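Putative cellulase CEL6 (Mycobacterium tuberculosis, PDB 1UP2) probably hydrolyses internal beta-1,4-glycosidic bonds of cellulose, as a family 6 endoglucanase that here holds glucose and piperidine-type sugar-mimic units. Local coordinates at residues 215-220 with 258-263. Sequence-based numbering, arbitrary orientation.
Sequences VIDTSR and LWIKRP. With BGC (beta-D-glucopyranose), chain E; IFM (5-hydroxymethyl-3,4-dihydroxypiperidine), chain D; ACT (acetate ion), chain H.
Asp217 and Leu258 pair as parallel neighbours at the ends of strands 213-217 and 254-258. Leu258 N gives its hydrogen to Ile216 O at 2.9 Å, and Thr218 N returns one to Leu258 O at 3.0 Å. The Asp217 carboxylate then reaches over to the departing chain. With CG anti to the backbone N (chi1 -167°), its two oxygens take consecutive amides: Ile260 N bonds Asp217 OD1 at 3.0 Å, and Lys261 N bonds Asp217 OD2 at 2.9 Å. Both donors lie out of the carboxylate plane, Ile260 N the more steeply. Ser219 OG and Ser219 N also bond OD1, the latter closing an Asx turn. OD2 has a further donor in Ser190 N. These five bonds fix the rotation of the carboxylate. Strand 254-258 is an outermost strand of the parallel sheet, in keeping with the distorted alpha/beta barrel of glycosyl hydrolase family 6, and the contact lies where both chains leave the sheet toward the bound sugar. Ser219 CA sits over the five-membered ring of Trp259, 3.6 Å from its centroid, as a CH-pi contact. Thr218 OG1 lies at the edge of that indole, in its plane. Both Trp259 NE1 and Thr218 OG1 bond Ala243 O. On the strand side, Leu258 CD1 packs against Val215 CB, and Ile260 CD1 meets Val215 CG2. Lys261 CG rests over one face of the Arg220 guanidinium, 3.7 Å from Arg220 NE. Arg220 itself is salt-bridged to Asp267. The Lys261 chain bends at chi2 (72°) and runs on to the ligand. Lys261 NZ donates to O3 of the piperidine unit at 2.7 Å and to O6 and O5 of the adjoining glucose.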
ATOM      1  N   VAL A 215       5.520  -1.035  -8.160  1.00 10.27           N
ATOM      2  CA  VAL A 215       4.165  -0.636  -8.382  1.00  9.87           C
ATOM      3  C   VAL A 215       4.001   0.796  -7.879  1.00  9.35           C
ATOM      4  O   VAL A 215       4.709   1.231  -6.962  1.00 10.78           O
ATOM      5  CB  VAL A 215       3.143  -1.572  -7.706  1.00  9.55           C
ATOM      6  CG1 VAL A 215       3.194  -2.954  -8.349  1.00  9.99           C
ATOM      7  CG2 VAL A 215       3.372  -1.674  -6.202  1.00 10.49           C
ATOM      8  N   ILE A 216       3.081   1.537  -8.486  1.00  8.03           N
ATOM      9  CA  ILE A 216       2.781   2.909  -8.061  1.00  8.37           C
ATOM     10  C   ILE A 216       1.324   3.011  -7.598  1.00  8.37           C
ATOM     11  O   ILE A 216       0.434   2.559  -8.274  1.00  7.94           O
ATOM     12  CB  ILE A 216       3.003   3.910  -9.235  1.00  8.64           C
ATOM     13  CG1 ILE A 216       4.448   3.889  -9.736  1.00  9.10           C
ATOM     14  CG2 ILE A 216       2.550   5.329  -8.835  1.00  9.35           C
ATOM     15  CD1 ILE A 216       4.655   4.559 -11.118  1.00  9.83           C
ATOM     16  N   ASP A 217       1.107   3.647  -6.447  1.00  9.47           N
ATOM     17  CA  ASP A 217      -0.221   3.934  -5.961  1.00  8.47           C
ATOM     18  C   ASP A 217      -0.730   5.146  -6.752  1.00  9.00           C
ATOM     19  O   ASP A 217      -0.260   6.260  -6.557  1.00  9.35           O
ATOM     20  CB  ASP A 217      -0.172   4.246  -4.464  1.00  8.72           C
ATOM     21  CG  ASP A 217      -1.525   4.259  -3.820  1.00  9.47           C
ATOM     22  OD1 ASP A 217      -2.557   4.174  -4.535  1.00  8.56           O
ATOM     23  OD2 ASP A 217      -1.644   4.383  -2.565  1.00  8.19           O
ATOM     24  N   THR A 218      -1.727   4.899  -7.594  1.00  9.24           N
ATOM     25  CA  THR A 218      -2.429   5.928  -8.367  1.00  9.58           C
ATOM     26  C   THR A 218      -3.829   6.215  -7.853  1.00  9.32           C
ATOM     27  O   THR A 218      -4.655   6.841  -8.552  1.00 10.19           O
ATOM     28  CB  THR A 218      -2.510   5.521  -9.856  1.00  9.63           C
ATOM     29  OG1 THR A 218      -3.057   4.185  -9.974  1.00  9.80           O
ATOM     30  CG2 THR A 218      -1.107   5.437 -10.493  1.00 10.36           C
ATOM     31  N   SER A 219      -4.110   5.825  -6.619  1.00  9.82           N
ATOM     32  CA  SER A 219      -5.430   6.056  -6.040  1.00  9.58           C
ATOM     33  C   SER A 219      -5.880   7.542  -6.013  1.00  9.64           C
ATOM     34  O   SER A 219      -7.039   7.833  -6.232  1.00  9.44           O
ATOM     35  CB  SER A 219      -5.493   5.470  -4.634  1.00 10.65           C
ATOM     36  OG  SER A 219      -4.489   6.019  -3.813  1.00  8.71           O
ATOM     37  N   ARG A 220      -4.954   8.466  -5.770  1.00  9.42           N
ATOM     38  CA  ARG A 220      -5.321   9.865  -5.555  1.00  9.77           C
ATOM     39  C   ARG A 220      -4.417  10.872  -6.283  1.00  9.97           C
ATOM     40  O   ARG A 220      -4.332  12.053  -5.864  1.00 10.37           O
ATOM     41  CB  ARG A 220      -5.321  10.150  -4.046  1.00  9.85           C
ATOM     42  CG  ARG A 220      -6.287   9.319  -3.294  1.00  8.71           C
ATOM     43  CD  ARG A 220      -6.470   9.684  -1.825  1.00  9.36           C
ATOM     44  NE  ARG A 220      -5.241   9.509  -1.039  1.00  8.72           N
ATOM     45  CZ  ARG A 220      -5.121   9.877   0.238  1.00  9.21           C
ATOM     46  NH1 ARG A 220      -6.160  10.400   0.882  1.00 11.92           N
ATOM     47  NH2 ARG A 220      -3.975   9.674   0.882  1.00  8.74           N
ATOM     48  N   LEU A 258      -1.541   0.543  -9.004  1.00  9.78           N
ATOM     49  CA  LEU A 258      -2.532  -0.047  -8.076  1.00  9.07           C
ATOM     50  C   LEU A 258      -3.214   1.052  -7.258  1.00  9.61           C
ATOM     51  O   LEU A 258      -2.694   2.141  -7.163  1.00  9.48           O
ATOM     52  CB  LEU A 258      -1.857  -0.995  -7.114  1.00  8.88           C
ATOM     53  CG  LEU A 258      -1.194  -2.250  -7.699  1.00 10.75           C
ATOM     54  CD1 LEU A 258      -0.434  -3.035  -6.622  1.00 10.56           C
ATOM     55  CD2 LEU A 258      -2.196  -3.098  -8.434  1.00 13.29           C
ATOM     56  N   TRP A 259      -4.366   0.767  -6.680  1.00  8.78           N
ATOM     57  CA  TRP A 259      -4.932   1.639  -5.657  1.00  9.53           C
ATOM     58  C   TRP A 259      -4.605   0.946  -4.330  1.00  9.40           C
ATOM     59  O   TRP A 259      -5.189  -0.083  -3.991  1.00  9.44           O
ATOM     60  CB  TRP A 259      -6.440   1.863  -5.854  1.00  9.00           C
ATOM     61  CG  TRP A 259      -6.760   2.768  -6.978  1.00  7.27           C
ATOM     62  CD1 TRP A 259      -5.918   3.188  -7.997  1.00  8.13           C
ATOM     63  CD2 TRP A 259      -8.040   3.360  -7.253  1.00  9.20           C
ATOM     64  NE1 TRP A 259      -6.609   4.002  -8.864  1.00  9.54           N
ATOM     65  CE2 TRP A 259      -7.909   4.127  -8.433  1.00  9.18           C
ATOM     66  CE3 TRP A 259      -9.282   3.328  -6.611  1.00 10.60           C
ATOM     67  CZ2 TRP A 259      -8.993   4.836  -8.996  1.00 10.72           C
ATOM     68  CZ3 TRP A 259     -10.345   4.008  -7.163  1.00 11.06           C
ATOM     69  CH2 TRP A 259     -10.189   4.774  -8.338  1.00 11.66           C
ATOM     70  N   ILE A 260      -3.569   1.438  -3.666  1.00  8.83           N
ATOM     71  CA  ILE A 260      -3.096   0.831  -2.437  1.00  8.55           C
ATOM     72  C   ILE A 260      -3.828   1.493  -1.278  1.00  8.90           C
ATOM     73  O   ILE A 260      -4.598   0.840  -0.588  1.00  8.97           O
ATOM     74  CB  ILE A 260      -1.550   0.908  -2.358  1.00  7.36           C
ATOM     75  CG1 ILE A 260      -0.932   0.086  -3.520  1.00  8.76           C
ATOM     76  CG2 ILE A 260      -1.054   0.353  -1.029  1.00  7.81           C
ATOM     77  CD1 ILE A 260       0.604   0.230  -3.717  1.00  8.76           C
ATOM     78  N   LYS A 261      -3.626   2.794  -1.087  1.00  8.68           N
ATOM     79  CA  LYS A 261      -4.533   3.598  -0.254  1.00  8.77           C
ATOM     80  C   LYS A 261      -5.955   3.469  -0.812  1.00  9.60           C
ATOM     81  O   LYS A 261      -6.115   3.419  -2.028  1.00  8.35           O
ATOM     82  CB  LYS A 261      -4.098   5.073  -0.282  1.00  8.20           C
ATOM     83  CG  LYS A 261      -5.076   6.062   0.388  1.00  8.91           C
ATOM     84  CD  LYS A 261      -5.045   5.917   1.933  1.00  8.59           C
ATOM     85  CE  LYS A 261      -6.114   6.786   2.610  1.00  9.34           C
ATOM     86  NZ  LYS A 261      -6.294   6.496   4.083  1.00  9.81           N
ATOM     87  N   ARG A 262      -6.968   3.441   0.069  1.00  9.58           N
ATOM     88  CA  ARG A 262      -8.385   3.404  -0.346  1.00 10.79           C
ATOM     89  C   ARG A 262      -9.022   4.804  -0.396  1.00 10.75           C
ATOM     90  O   ARG A 262      -9.168   5.454   0.651  1.00 10.66           O
ATOM     91  CB  ARG A 262      -9.182   2.496   0.597  1.00 11.57           C
ATOM     92  CG  ARG A 262      -8.692   1.050   0.619  1.00 12.18           C
ATOM     93  CD  ARG A 262      -9.641   0.028   1.302  1.00 15.23           C
ATOM     94  NE  ARG A 262      -9.468  -1.318   0.751  1.00 14.98           N
ATOM     95  CZ  ARG A 262     -10.207  -2.381   1.051  1.00 15.89           C
ATOM     96  NH1 ARG A 262     -11.182  -2.328   1.951  1.00 15.63           N
ATOM     97  NH2 ARG A 262      -9.917  -3.536   0.475  1.00 16.62           N
ATOM     98  N   PRO A 263      -9.361   5.294  -1.594  1.00 10.37           N
ATOM     99  CA  PRO A 263      -9.955   6.636  -1.743  1.00 11.18           C
ATOM    100  C   PRO A 263     -11.172   6.816  -0.843  1.00 12.29           C
ATOM    101  O   PRO A 263     -12.032   5.939  -0.823  1.00 11.93           O
ATOM    102  CB  PRO A 263     -10.361   6.683  -3.211  1.00 10.76           C
ATOM    103  CG  PRO A 263      -9.324   5.859  -3.882  1.00 11.20           C
ATOM    104  CD  PRO A 263      -9.158   4.643  -2.913  1.00  9.50           C
TER
HETATM  105  C2  BGC E 384      -4.762   3.842   8.033  1.00 11.38           C
HETATM  106  C3  BGC E 384      -5.377   2.435   7.881  1.00 12.70           C
HETATM  107  C4  BGC E 384      -6.151   2.252   6.570  1.00 13.00           C
HETATM  108  C5  BGC E 384      -5.325   2.799   5.369  1.00 12.28           C
HETATM  109  C6  BGC E 384      -6.007   2.768   3.987  1.00 11.59           C
HETATM  110  C1  BGC E 384      -4.078   4.287   6.744  1.00 11.76           C
HETATM  111  O2  BGC E 384      -3.894   3.963   9.164  1.00 11.27           O
HETATM  112  O3  BGC E 384      -6.188   2.118   8.997  1.00 13.90           O
HETATM  113  O4  BGC E 384      -6.433   0.869   6.451  1.00 12.37           O
HETATM  114  O5  BGC E 384      -4.943   4.138   5.636  1.00 10.84           O
HETATM  115  O6  BGC E 384      -7.039   3.742   3.911  1.00 11.09           O
HETATM  116  O4  IFM D 383      -3.737   5.652   6.871  1.00 11.88           O
HETATM  117  C4  IFM D 383      -2.682   6.038   5.975  1.00 12.36           C
HETATM  118  C3  IFM D 383      -2.924   7.500   5.705  1.00 12.06           C
HETATM  119  O3  IFM D 383      -3.967   7.637   4.738  1.00 12.06           O
HETATM  120  C2  IFM D 383      -1.645   8.219   5.297  1.00 11.34           C
HETATM  121  N   IFM D 383      -0.617   8.187   6.343  1.00 11.12           N
HETATM  122  C1  IFM D 383      -0.631   7.023   7.224  1.00 11.50           C
HETATM  123  C5  IFM D 383      -1.299   5.771   6.617  1.00 11.68           C
HETATM  124  C6  IFM D 383      -0.367   5.037   5.668  1.00 10.92           C
HETATM  125  O6  IFM D 383      -0.273   5.644   4.403  1.00 10.24           O
HETATM  126  C   ACT H 390     -13.005  -5.156   4.188  1.00 17.16           C
HETATM  127  O   ACT H 390     -12.610  -4.001   4.053  1.00 17.55           O
HETATM  128  OXT ACT H 390     -13.012  -5.984   3.258  1.00 19.64           O
HETATM  129  CH3 ACT H 390     -13.533  -5.606   5.534  1.00 18.11           C